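Local coordinates for VWFA domain-containing protein (Bacteroides thetaiotaomicron, PDB 3IBS) that is of unknown function but carries a von Willebrand factor type A domain that binds magnesium, in a longer protein that is probably held in the cell membrane, at residues L18-S23 / M55-G60; I115-D120 / I140-L145; E96-A101 / E130-A135; G11-I16 / R103-Q108; G126-A131 / Q182-D187. All coordinates share one frame; numbering follows the deposited sequence.

Contact 1 of 5, residues L18-S23 / M55-G60. With MG (magnesium ion), chain I.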
# COMPACT_ATOMS: atom_id res chain seq x y z
N LEU A 18 -8.51 12.32 19.92
CA LEU A 18 -8.06 11.94 18.59
C LEU A 18 -6.92 10.91 18.67
O LEU A 18 -5.86 11.17 19.25
CB LEU A 18 -7.62 13.19 17.82
CG LEU A 18 -6.97 13.01 16.44
CD1 LEU A 18 -7.90 12.28 15.44
CD2 LEU A 18 -6.55 14.40 15.89
N ASP A 19 -7.14 9.78 18.03
CA ASP A 19 -6.12 8.75 17.82
C ASP A 19 -5.03 9.32 16.91
O ASP A 19 -5.32 9.73 15.79
CB ASP A 19 -6.79 7.53 17.14
CG ASP A 19 -5.89 6.29 17.13
OD1 ASP A 19 -4.65 6.43 17.04
OD2 ASP A 19 -6.44 5.15 17.20
N ILE A 20 -3.79 9.38 17.41
CA ILE A 20 -2.64 9.76 16.60
C ILE A 20 -1.58 8.63 16.50
O ILE A 20 -0.40 8.89 16.22
CB ILE A 20 -1.99 11.10 17.07
CG1 ILE A 20 -1.36 10.96 18.48
CG2 ILE A 20 -3.02 12.25 16.96
CD1 ILE A 20 -0.28 12.07 18.81
N SER A 21 -1.99 7.40 16.72
CA SER A 21 -1.08 6.26 16.50
C SER A 21 -0.74 6.12 15.00
O SER A 21 -1.40 6.74 14.15
CB SER A 21 -1.69 4.96 17.03
OG SER A 21 -2.81 4.58 16.27
N ASN A 22 0.31 5.33 14.70
CA ASN A 22 0.83 5.15 13.34
C ASN A 22 -0.21 4.71 12.33
O ASN A 22 -0.16 5.12 11.17
CB ASN A 22 2.00 4.13 13.35
CG ASN A 22 3.20 4.64 14.12
OD1 ASN A 22 3.44 5.85 14.18
ND2 ASN A 22 3.97 3.73 14.72
N SER A 23 -1.16 3.89 12.77
CA SER A 23 -2.20 3.40 11.86
C SER A 23 -3.05 4.55 11.25
O SER A 23 -3.66 4.38 10.19
CB SER A 23 -3.10 2.40 12.60
OG SER A 23 -3.67 3.04 13.74
N MSE A 55 -9.26 19.34 23.29
CA MSE A 55 -8.73 18.23 22.50
C MSE A 55 -7.70 17.44 23.27
O MSE A 55 -6.84 18.01 23.98
CB MSE A 55 -8.09 18.73 21.20
CG MSE A 55 -9.01 19.57 20.31
SE MSE A 55 -8.03 20.20 18.71
CE MSE A 55 -7.89 18.41 18.00
N ILE A 56 -7.78 16.13 23.10
CA ILE A 56 -6.82 15.18 23.67
C ILE A 56 -6.30 14.38 22.50
O ILE A 56 -7.07 14.08 21.59
CB ILE A 56 -7.56 14.23 24.63
CG1 ILE A 56 -7.86 14.96 25.95
CG2 ILE A 56 -6.79 12.92 24.86
CD1 ILE A 56 -9.00 14.37 26.71
N VAL A 57 -5.00 14.10 22.48
CA VAL A 57 -4.44 13.19 21.50
C VAL A 57 -4.01 11.92 22.24
O VAL A 57 -3.66 11.98 23.43
CB VAL A 57 -3.30 13.83 20.66
CG1 VAL A 57 -3.86 14.94 19.74
CG2 VAL A 57 -2.20 14.42 21.56
N PHE A 58 -4.10 10.76 21.58
CA PHE A 58 -3.69 9.52 22.23
C PHE A 58 -3.08 8.53 21.27
O PHE A 58 -3.40 8.49 20.06
CB PHE A 58 -4.85 8.87 23.02
CG PHE A 58 -5.94 8.28 22.14
CD1 PHE A 58 -5.87 6.93 21.72
CD2 PHE A 58 -7.04 9.04 21.76
CE1 PHE A 58 -6.86 6.37 20.92
CE2 PHE A 58 -8.06 8.50 20.98
CZ PHE A 58 -7.98 7.17 20.54
N ALA A 59 -2.18 7.73 21.82
CA ALA A 59 -1.77 6.51 21.18
C ALA A 59 -1.63 5.50 22.32
O ALA A 59 -2.63 5.08 22.89
CB ALA A 59 -0.47 6.72 20.36
N GLY A 60 -0.40 5.15 22.69
CA GLY A 60 -0.16 4.33 23.89
C GLY A 60 -0.44 5.06 25.19
O GLY A 60 -0.78 4.43 26.20
MG MG I . -3.33 2.55 15.73
O HOH W 1 -5.25 2.92 16.23
O HOH W 2 -1.35 2.24 15.18
O HOH W 3 -3.80 0.57 15.30
O HOH W 4 -2.79 2.03 17.70
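L18 and I20 of the 18-23 segment are bound through their backbones to I56 and F58 of strand 52-58 in parallel register. L18 N donates to I56 O, F58 N returns a bond to L18 O, and I20 N reaches F58 O at 2.8 Å. Packing differs on the two sides of these strands. F58 has CG between its backbone N and carbonyl carbon (chi1 71°), which swings the ring over D19, whose CA lies 3.8 Å from the ring centroid as a CH-pi contact, 17° off the normal. On the side of L18 and V57, I20 CG2 meets V57 CG1 at 4.0 Å, and L18 packs on L34, A37 and I41 of helix 33-46.

The side-chain polar contacts gather at the C-terminal end of strand 13-19 and in the loop after it. D19 OD1 accepts both S21 N, closing an Asx turn, and S21 OG at 2.7 Å, the hydroxyl on its syn side; D19 OD2 takes a metal-bound water and the hydroxyl of T119. These bonds fix the carboxylate and orient S21 OG, which binds magnesium at 2.2 Å beside S23 OG. Four waters complete six ligands; here D120 does not bind the metal directly but is hydrogen-bonded to S23 OG. Strands 13-19 and 52-58, joined by helix 33-46, form a parallel beta-alpha-beta unit, and Asp-x-Ser-x-Ser ending its first strand is the MIDAS signature of von Willebrand factor A domains.

Contact 2 of 5, residues I115-D120 / I140-L145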
# COMPACT_ATOMS: atom_id res chain seq x y z
N ILE A 115 -17.98 13.77 24.54
CA ILE A 115 -16.63 13.33 24.20
C ILE A 115 -16.74 12.69 22.83
O ILE A 115 -17.61 11.84 22.63
CB ILE A 115 -16.06 12.30 25.22
CG1 ILE A 115 -15.95 12.93 26.61
CG2 ILE A 115 -14.70 11.75 24.71
CD1 ILE A 115 -15.61 11.92 27.73
N ILE A 116 -15.90 13.11 21.89
CA ILE A 116 -15.94 12.58 20.52
C ILE A 116 -14.62 11.91 20.24
O ILE A 116 -13.61 12.59 20.10
CB ILE A 116 -16.21 13.67 19.48
CG1 ILE A 116 -17.57 14.32 19.75
CG2 ILE A 116 -16.19 13.08 18.05
CD1 ILE A 116 -17.74 15.53 18.95
N VAL A 117 -14.64 10.56 20.23
CA VAL A 117 -13.46 9.76 19.99
C VAL A 117 -13.37 9.55 18.48
O VAL A 117 -14.35 9.13 17.84
CB VAL A 117 -13.56 8.36 20.70
CG1 VAL A 117 -12.27 7.54 20.50
CG2 VAL A 117 -13.85 8.53 22.18
N ILE A 118 -12.22 9.89 17.92
CA ILE A 118 -11.98 9.67 16.49
C ILE A 118 -10.81 8.70 16.30
O ILE A 118 -9.66 9.02 16.65
CB ILE A 118 -11.68 10.99 15.77
CG1 ILE A 118 -12.81 11.99 16.06
CG2 ILE A 118 -11.50 10.75 14.28
CD1 ILE A 118 -12.58 13.48 15.48
N THR A 119 -11.08 7.52 15.76
CA THR A 119 -10.09 6.43 15.82
C THR A 119 -10.40 5.35 14.77
O THR A 119 -11.50 5.30 14.24
CB THR A 119 -10.07 5.80 17.26
OG1 THR A 119 -9.04 4.80 17.37
CG2 THR A 119 -11.45 5.20 17.62
N ASP A 120 -9.42 4.49 14.48
CA ASP A 120 -9.74 3.26 13.75
C ASP A 120 -10.13 2.12 14.73
O ASP A 120 -10.47 1.01 14.29
CB ASP A 120 -8.60 2.86 12.81
CG ASP A 120 -7.27 2.77 13.53
OD1 ASP A 120 -7.27 2.37 14.72
OD2 ASP A 120 -6.23 3.12 12.93
N ILE A 140 -22.18 12.65 30.52
CA ILE A 140 -21.38 12.98 29.33
C ILE A 140 -21.67 11.96 28.22
O ILE A 140 -21.63 10.77 28.47
CB ILE A 140 -19.86 12.97 29.67
CG1 ILE A 140 -19.54 14.06 30.70
CG2 ILE A 140 -19.02 13.18 28.39
CD1 ILE A 140 -18.31 13.75 31.56
N GLN A 141 -21.99 12.42 27.01
CA GLN A 141 -22.27 11.47 25.94
C GLN A 141 -21.03 11.22 25.10
O GLN A 141 -20.45 12.15 24.54
CB GLN A 141 -23.43 11.94 25.07
CG GLN A 141 -24.77 11.95 25.84
CD GLN A 141 -25.91 12.50 25.00
OE1 GLN A 141 -26.32 13.65 25.17
NE2 GLN A 141 -26.43 11.68 24.10
N VAL A 142 -20.65 9.94 25.00
CA VAL A 142 -19.47 9.56 24.26
C VAL A 142 -19.85 9.05 22.87
O VAL A 142 -20.55 8.02 22.73
CB VAL A 142 -18.59 8.53 25.02
CG1 VAL A 142 -17.26 8.28 24.28
CG2 VAL A 142 -18.30 9.02 26.45
N SER A 143 -19.39 9.76 21.85
CA SER A 143 -19.57 9.36 20.45
C SER A 143 -18.26 8.90 19.84
O SER A 143 -17.19 9.28 20.31
CB SER A 143 -20.18 10.49 19.59
OG SER A 143 -21.53 10.73 19.95
N VAL A 144 -18.36 8.09 18.78
CA VAL A 144 -17.16 7.56 18.10
C VAL A 144 -17.31 7.70 16.58
O VAL A 144 -18.33 7.28 16.00
CB VAL A 144 -16.88 6.07 18.45
CG1 VAL A 144 -15.59 5.58 17.80
CG2 VAL A 144 -16.82 5.86 19.96
N LEU A 145 -16.30 8.30 15.97
CA LEU A 145 -16.19 8.44 14.53
C LEU A 145 -15.12 7.49 14.10
O LEU A 145 -13.94 7.62 14.49
CB LEU A 145 -15.83 9.89 14.17
CG LEU A 145 -16.90 10.98 14.17
CD1 LEU A 145 -17.94 10.86 15.27
CD2 LEU A 145 -16.29 12.41 14.16
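V117 O is gripped twice from the strand 140-147 side: L145 N donates to it at 2.8 Å. V144 CA lies 3.2 Å from V117 O, a CA-H...O contact. S143 O is held in a similar way by V117 N at 2.9 Å, with the weaker contact of I116 CA beside it. Five backbone bonds in all, from I115 N to T119 N, join the two strands in parallel register, with their axes 22° apart.

On the face of I116, I118 and L145, the leucine lies alongside I118, its CD2 4.0 Å from I118 CG1, and the same methyl reaches I116 CG2 at 3.9 Å. An alanine in place of I118 would probably open a gap beside L145 CD2 and leave that branch freer to turn. On the opposite face I115 CG1 rests on I140 CG2 at 3.6 Å, while V117 CG2 meets V142 CG1 at 4.0 Å.

The strand ends at the metal site, where T119 OG1 is bonded to G121 N and D120 OD2 forms a salt bridge with R33. Strand 113-119 lies between strands 13-19 and 140-147; helices 33-46 and 200-214 cover the face of I116 and I118, and helix 94-102 the face of I115 and V117.

Contact 3 of 5, residues E96-A101 / E130-A135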
# COMPACT_ATOMS: atom_id res chain seq x y z
N GLU A 96 -8.05 5.48 28.58
CA GLU A 96 -7.28 6.57 29.17
C GLU A 96 -7.70 7.95 28.61
O GLU A 96 -7.84 8.92 29.36
CB GLU A 96 -5.77 6.35 28.98
CG GLU A 96 -5.20 5.17 29.77
CD GLU A 96 -3.71 4.92 29.51
OE1 GLU A 96 -2.99 5.87 29.12
OE2 GLU A 96 -3.24 3.78 29.70
N ALA A 97 -7.96 8.02 27.29
CA ALA A 97 -8.35 9.30 26.68
C ALA A 97 -9.74 9.75 27.16
O ALA A 97 -9.93 10.90 27.53
CB ALA A 97 -8.27 9.23 25.14
N ILE A 98 -10.69 8.81 27.19
CA ILE A 98 -12.03 9.10 27.68
C ILE A 98 -11.99 9.52 29.14
O ILE A 98 -12.69 10.47 29.52
CB ILE A 98 -13.01 7.89 27.49
CG1 ILE A 98 -13.27 7.63 26.00
CG2 ILE A 98 -14.35 8.11 28.23
CD1 ILE A 98 -14.09 6.33 25.72
N ASN A 99 -11.20 8.82 29.95
CA ASN A 99 -11.10 9.13 31.39
C ASN A 99 -10.48 10.52 31.59
O ASN A 99 -10.93 11.28 32.44
CB ASN A 99 -10.26 8.10 32.15
CG ASN A 99 -10.98 6.78 32.37
OD1 ASN A 99 -12.23 6.68 32.26
ND2 ASN A 99 -10.20 5.76 32.69
N LEU A 100 -9.45 10.83 30.80
CA LEU A 100 -8.85 12.17 30.84
C LEU A 100 -9.88 13.23 30.41
O LEU A 100 -10.00 14.30 31.03
CB LEU A 100 -7.60 12.24 29.96
CG LEU A 100 -6.85 13.59 29.81
CD1 LEU A 100 -6.36 14.15 31.18
CD2 LEU A 100 -5.68 13.42 28.82
N ALA A 101 -10.65 12.93 29.36
CA ALA A 101 -11.69 13.88 28.93
C ALA A 101 -12.71 14.20 30.03
O ALA A 101 -13.06 15.37 30.23
CB ALA A 101 -12.39 13.40 27.65
N GLU A 130 -15.87 0.46 29.57
CA GLU A 130 -16.06 0.83 30.97
C GLU A 130 -15.88 2.34 31.15
O GLU A 130 -16.68 2.99 31.83
CB GLU A 130 -15.04 0.10 31.85
CG GLU A 130 -15.09 -1.47 31.76
CD GLU A 130 -14.06 -2.10 30.79
OE1 GLU A 130 -13.95 -1.68 29.58
OE2 GLU A 130 -13.36 -3.05 31.27
N ALA A 131 -14.84 2.89 30.54
CA ALA A 131 -14.60 4.32 30.59
C ALA A 131 -15.79 5.11 30.02
O ALA A 131 -16.20 6.14 30.58
CB ALA A 131 -13.32 4.68 29.85
N ALA A 132 -16.34 4.63 28.90
CA ALA A 132 -17.47 5.32 28.25
C ALA A 132 -18.74 5.25 29.09
O ALA A 132 -19.50 6.21 29.16
CB ALA A 132 -17.73 4.74 26.85
N LYS A 133 -18.95 4.10 29.72
CA LYS A 133 -20.08 3.91 30.62
C LYS A 133 -19.95 4.88 31.82
O LYS A 133 -20.93 5.57 32.16
CB LYS A 133 -20.16 2.44 31.06
CG LYS A 133 -21.25 2.11 32.11
CD LYS A 133 -21.47 0.58 32.15
CE LYS A 133 -20.20 -0.18 32.63
NZ LYS A 133 -19.81 -1.34 31.75
N ALA A 134 -18.76 4.94 32.43
CA ALA A 134 -18.52 5.88 33.55
C ALA A 134 -18.73 7.35 33.14
O ALA A 134 -19.24 8.14 33.93
CB ALA A 134 -17.14 5.67 34.18
N ALA A 135 -18.35 7.72 31.91
CA ALA A 135 -18.62 9.08 31.41
C ALA A 135 -20.12 9.30 31.31
O ALA A 135 -20.64 10.35 31.75
CB ALA A 135 -17.95 9.34 30.04
O HOH W 5 -14.64 7.85 32.02
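I98 has CG1 beside its backbone N (chi1 -67°), a torsion that sends CG2 to the carbonyl of A131 and CD1 on to A132; in N99 a similar chi1 of -75° brings the carboxamide oxygen to A131 from the next position. This is the packing of two neighbouring helices on one face of the doubly wound alpha/beta sheet of a von Willebrand factor A domain. Segments 96-101 and 130-135 run almost parallel, their axes 18° apart and 8.8 Å at the closest.

I98 carries the apolar part. Its CG2 sits 3.9 Å from A131 CB and 4.2 Å from A135 CB, while CD1 lies 4.1 Å from A132 CB. Small residues on helix 128-136 let the isoleucine branches come up close to its backbone. Beneath, I98 also reaches I115, V117 and V142 of the sheet, and A135 packs on I140 and V142; the isoleucine thus lies where both helices meet the strands.

Toward the surface the chemistry turns polar. N99 OD1 comes within 3.3 Å of A131 CB, and A131 O, already the acceptor for A135 N within its helix, takes a second bond: a single water donates to N99 OD1 and to A131 O, each at 2.7 Å.

Contact 4 of 5, residues G11-I16 / R103-Q108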
# COMPACT_ATOMS: atom_id res chain seq x y z
N GLY A 11 -25.05 26.79 25.72
CA GLY A 11 -23.72 26.33 25.29
C GLY A 11 -23.38 24.93 25.76
O GLY A 11 -23.79 24.51 26.85
N VAL A 12 -22.64 24.18 24.95
CA VAL A 12 -22.16 22.86 25.36
C VAL A 12 -20.64 22.82 25.43
O VAL A 12 -19.98 23.77 25.01
CB VAL A 12 -22.71 21.72 24.46
CG1 VAL A 12 -24.22 21.70 24.52
CG2 VAL A 12 -22.24 21.85 23.02
N GLU A 13 -20.12 21.74 26.00
CA GLU A 13 -18.71 21.49 26.09
C GLU A 13 -18.40 20.20 25.33
O GLU A 13 -19.02 19.14 25.57
CB GLU A 13 -18.28 21.40 27.55
CG GLU A 13 -18.53 22.71 28.34
CD GLU A 13 -18.11 22.67 29.81
OE1 GLU A 13 -17.61 21.64 30.32
OE2 GLU A 13 -18.31 23.72 30.48
N VAL A 14 -17.46 20.30 24.39
CA VAL A 14 -17.12 19.18 23.51
C VAL A 14 -15.61 18.91 23.61
O VAL A 14 -14.79 19.81 23.37
CB VAL A 14 -17.52 19.49 22.03
CG1 VAL A 14 -17.02 18.38 21.09
CG2 VAL A 14 -19.02 19.66 21.89
N ILE A 15 -15.25 17.69 24.00
CA ILE A 15 -13.85 17.31 23.98
C ILE A 15 -13.59 16.23 22.95
O ILE A 15 -14.24 15.19 22.95
CB ILE A 15 -13.35 16.90 25.39
CG1 ILE A 15 -13.37 18.15 26.31
CG2 ILE A 15 -11.92 16.36 25.30
CD1 ILE A 15 -13.12 17.84 27.78
N ILE A 16 -12.66 16.50 22.04
CA ILE A 16 -12.34 15.51 21.01
C ILE A 16 -11.13 14.69 21.45
O ILE A 16 -10.14 15.25 21.90
CB ILE A 16 -12.03 16.20 19.68
CG1 ILE A 16 -13.31 16.89 19.19
CG2 ILE A 16 -11.52 15.15 18.62
CD1 ILE A 16 -13.08 18.24 18.71
N ARG A 103 -12.31 14.24 33.20
CA ARG A 103 -11.68 15.15 34.18
C ARG A 103 -11.46 16.58 33.65
O ARG A 103 -11.04 17.43 34.40
CB ARG A 103 -10.29 14.63 34.60
CG ARG A 103 -10.27 13.26 35.24
CD ARG A 103 -8.91 12.99 35.95
NE ARG A 103 -7.78 12.69 35.06
CZ ARG A 103 -7.59 11.54 34.41
NH1 ARG A 103 -8.48 10.55 34.48
NH2 ARG A 103 -6.52 11.37 33.65
N SER A 104 -11.72 16.83 32.37
CA SER A 104 -11.25 18.06 31.72
C SER A 104 -12.38 19.07 31.45
O SER A 104 -12.13 20.17 30.91
CB SER A 104 -10.55 17.73 30.39
OG SER A 104 -9.41 16.90 30.59
N PHE A 105 -13.60 18.68 31.78
CA PHE A 105 -14.76 19.54 31.57
C PHE A 105 -14.82 20.54 32.71
O PHE A 105 -14.20 20.31 33.74
CB PHE A 105 -16.04 18.69 31.51
CG PHE A 105 -16.17 17.88 30.25
CD1 PHE A 105 -16.63 18.47 29.08
CD2 PHE A 105 -15.90 16.52 30.24
CE1 PHE A 105 -16.79 17.73 27.90
CE2 PHE A 105 -16.03 15.76 29.07
CZ PHE A 105 -16.48 16.36 27.90
N THR A 106 -15.53 21.65 32.53
CA THR A 106 -15.73 22.59 33.63
C THR A 106 -16.60 21.93 34.72
O THR A 106 -17.34 20.98 34.43
CB THR A 106 -16.39 23.94 33.19
OG1 THR A 106 -17.78 23.73 32.88
CG2 THR A 106 -15.66 24.57 32.01
N PRO A 107 -16.49 22.44 35.97
CA PRO A 107 -17.27 21.89 37.09
C PRO A 107 -18.77 22.17 36.98
O PRO A 107 -19.58 21.41 37.54
CB PRO A 107 -16.72 22.66 38.29
CG PRO A 107 -16.22 23.96 37.71
CD PRO A 107 -15.67 23.59 36.37
N GLN A 108 -19.12 23.24 36.26
CA GLN A 108 -20.50 23.72 36.12
C GLN A 108 -21.54 22.63 35.81
O GLN A 108 -21.45 21.94 34.80
CB GLN A 108 -20.55 24.82 35.05
CG GLN A 108 -21.88 25.55 34.96
CD GLN A 108 -21.94 26.56 33.81
OE1 GLN A 108 -21.01 26.68 33.02
NE2 GLN A 108 -23.05 27.28 33.74
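The F105 ring receives the I15 CD1 methyl over the centre of one face, 3.5 Å from the centroid and 7° off the normal, a CH-pi contact. At its edge the ring meets the backbone of E13, with E13 O 3.5 Å from F105 CE1. The ring also packs on I115 and R113 of strand 113-119. The second flat group is the carboxylate of E13, carried on a side chain that is extended beyond CG (chi2 180°). Its OE1 accepts T106 N at 3.0 Å on the syn side, with the donor 27° out of the carboxylate plane. T106 OG1 donates to E13 OE2, though the modelled separation is so short that its exact length is doubtful.

These residues join the start of strand 13-19, central in the alpha/beta sheet of the von Willebrand factor A domain, to the loop that leads from helix 94-102 into strand 113-119. R113 in that neighbouring strand strengthens the polar half: it forms a salt bridge with E13 OE1 and a hydrogen bond with T106 OG1. The glutamate, largely buried, thus has its charge compensated by R113, which would probably favour its ionised form.

The methyl that covers the ring, I15 CD1, also touches S104 CB at 3.7 Å. The hydroxyl of S104 turns to another acceptor, L100 O, in the preceding helix.

Contact 5 of 5, residues G126-A131 / Q182-D187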
# COMPACT_ATOMS: atom_id res chain seq x y z
N GLY A 126 -8.65 -3.02 26.10
CA GLY A 126 -9.71 -3.08 27.11
C GLY A 126 -9.71 -1.88 28.04
O GLY A 126 -8.66 -1.28 28.31
N GLY A 127 -10.90 -1.51 28.50
CA GLY A 127 -11.06 -0.34 29.33
C GLY A 127 -11.96 0.73 28.70
O GLY A 127 -12.65 1.46 29.41
N ALA A 128 -11.97 0.81 27.37
CA ALA A 128 -12.71 1.88 26.69
C ALA A 128 -14.21 1.85 26.98
O ALA A 128 -14.82 2.90 27.20
CB ALA A 128 -12.47 1.85 25.18
N VAL A 129 -14.81 0.67 26.96
CA VAL A 129 -16.25 0.55 27.13
C VAL A 129 -16.67 0.91 28.59
O VAL A 129 -17.68 1.60 28.80
CB VAL A 129 -16.72 -0.89 26.72
CG1 VAL A 129 -18.10 -1.14 27.15
CG2 VAL A 129 -16.55 -1.09 25.18
N GLU A 130 -15.87 0.46 29.57
CA GLU A 130 -16.06 0.83 30.97
C GLU A 130 -15.88 2.34 31.15
O GLU A 130 -16.68 2.99 31.83
CB GLU A 130 -15.04 0.10 31.85
CG GLU A 130 -15.09 -1.47 31.76
CD GLU A 130 -14.06 -2.10 30.79
OE1 GLU A 130 -13.95 -1.68 29.58
OE2 GLU A 130 -13.36 -3.05 31.27
N ALA A 131 -14.84 2.89 30.54
CA ALA A 131 -14.60 4.32 30.59
C ALA A 131 -15.79 5.11 30.02
O ALA A 131 -16.20 6.14 30.58
CB ALA A 131 -13.32 4.68 29.85
N GLN A 182 -18.46 0.78 17.88
CA GLN A 182 -19.89 0.74 18.16
C GLN A 182 -20.22 0.45 19.62
O GLN A 182 -21.13 1.06 20.16
CB GLN A 182 -20.63 -0.22 17.23
CG GLN A 182 -20.74 0.31 15.80
CD GLN A 182 -21.14 -0.79 14.81
OE1 GLN A 182 -20.72 -1.94 14.93
NE2 GLN A 182 -21.93 -0.42 13.82
N GLU A 183 -19.49 -0.46 20.26
CA GLU A 183 -19.70 -0.81 21.68
C GLU A 183 -19.46 0.42 22.55
O GLU A 183 -20.23 0.69 23.50
CB GLU A 183 -18.77 -1.93 22.14
CG GLU A 183 -19.09 -3.31 21.53
CD GLU A 183 -18.17 -4.44 22.04
OE1 GLU A 183 -17.39 -4.20 22.98
OE2 GLU A 183 -18.25 -5.57 21.49
N ILE A 184 -18.37 1.14 22.23
CA ILE A 184 -17.97 2.33 22.99
C ILE A 184 -19.08 3.39 22.90
O ILE A 184 -19.46 3.95 23.92
CB ILE A 184 -16.60 2.90 22.51
CG1 ILE A 184 -15.50 1.86 22.72
CG2 ILE A 184 -16.26 4.24 23.25
CD1 ILE A 184 -14.20 2.10 21.92
N ALA A 185 -19.56 3.65 21.69
CA ALA A 185 -20.59 4.68 21.49
C ALA A 185 -21.92 4.29 22.13
O ALA A 185 -22.62 5.15 22.69
CB ALA A 185 -20.79 4.96 20.02
N LYS A 186 -22.29 3.01 22.02
CA LYS A 186 -23.53 2.55 22.64
C LYS A 186 -23.55 2.77 24.16
O LYS A 186 -24.46 3.42 24.70
CB LYS A 186 -23.84 1.09 22.31
CG LYS A 186 -25.27 0.68 22.79
CD LYS A 186 -25.67 -0.66 22.26
CE LYS A 186 -27.04 -1.07 22.79
NZ LYS A 186 -27.37 -2.47 22.39
N ASP A 187 -22.54 2.24 24.84
CA ASP A 187 -22.45 2.35 26.29
C ASP A 187 -22.18 3.78 26.74
O ASP A 187 -22.53 4.16 27.85
CB ASP A 187 -21.37 1.40 26.82
CG ASP A 187 -21.78 -0.08 26.70
OD1 ASP A 187 -22.81 -0.41 26.05
OD2 ASP A 187 -21.05 -0.91 27.26
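A128 and I184 make the close, buried end of this contact, while V129 runs out toward the acidic E183 and D187 on the solvent side. A128 CB lies 3.7 Å from I184 CD1 and 3.9 Å from I184 CG1, and I184 CG1 also meets V129 CG2 at 4.0 Å. The backbones come near here, V129 CA and I184 CA being 4.8 Å apart. I184 reaches on to I98 and V144, and A128 to I94, so this end belongs to the hydrophobic layer between helices and sheet.

Here the first turn of helix 128-136 packs on helix 178-187, both on the same face of the von Willebrand factor A sheet. G127 takes the N-cap position, its O accepting A131 N, and H124 NE2 is hydrogen-bonded to A128 N.

Outward, V129 has CG2 beside its backbone N (chi1 168°), which carries this branch to both E183 and I184. V129 CG2 rests on E183 CB at 3.9 Å, touching the aliphatic root of an exposed glutamate. An alanine in place of V129 would remove both methyl branches, which would probably leave E183 CB without its partner in helix 128-136, take one of two neighbours from I184 CG1 and open a gap between the helices. V129 CG1 is modelled 3.0 Å from D187 OD2, uncomfortably short for a methyl and a carboxylate oxygen, so the detail of that approach is doubtful.

How the contacts relate
Contacts 1 and 2 are the buried centre: both are parallel strand pairs of one sheet, bonded backbone to backbone, and they meet through side-chain hydrogen bonds at the metal site. Contact 3 is also buried, though farther from the centre, whereas contacts 4 and 5 are partly buried. Contact 4 uses the other end of strand 13-19, away from the metal, and replaces backbone pairing with a carboxylate and an aromatic ring. Contacts 3 and 5 share helix 128-136 and are held by branched aliphatic side chains, chiefly I98, I184 and V129, set against alanines; contact 3 adds a water bridge, contact 5 acidic side chains. I98 and I184 touch, joining both against V142 and V144 of contact 2.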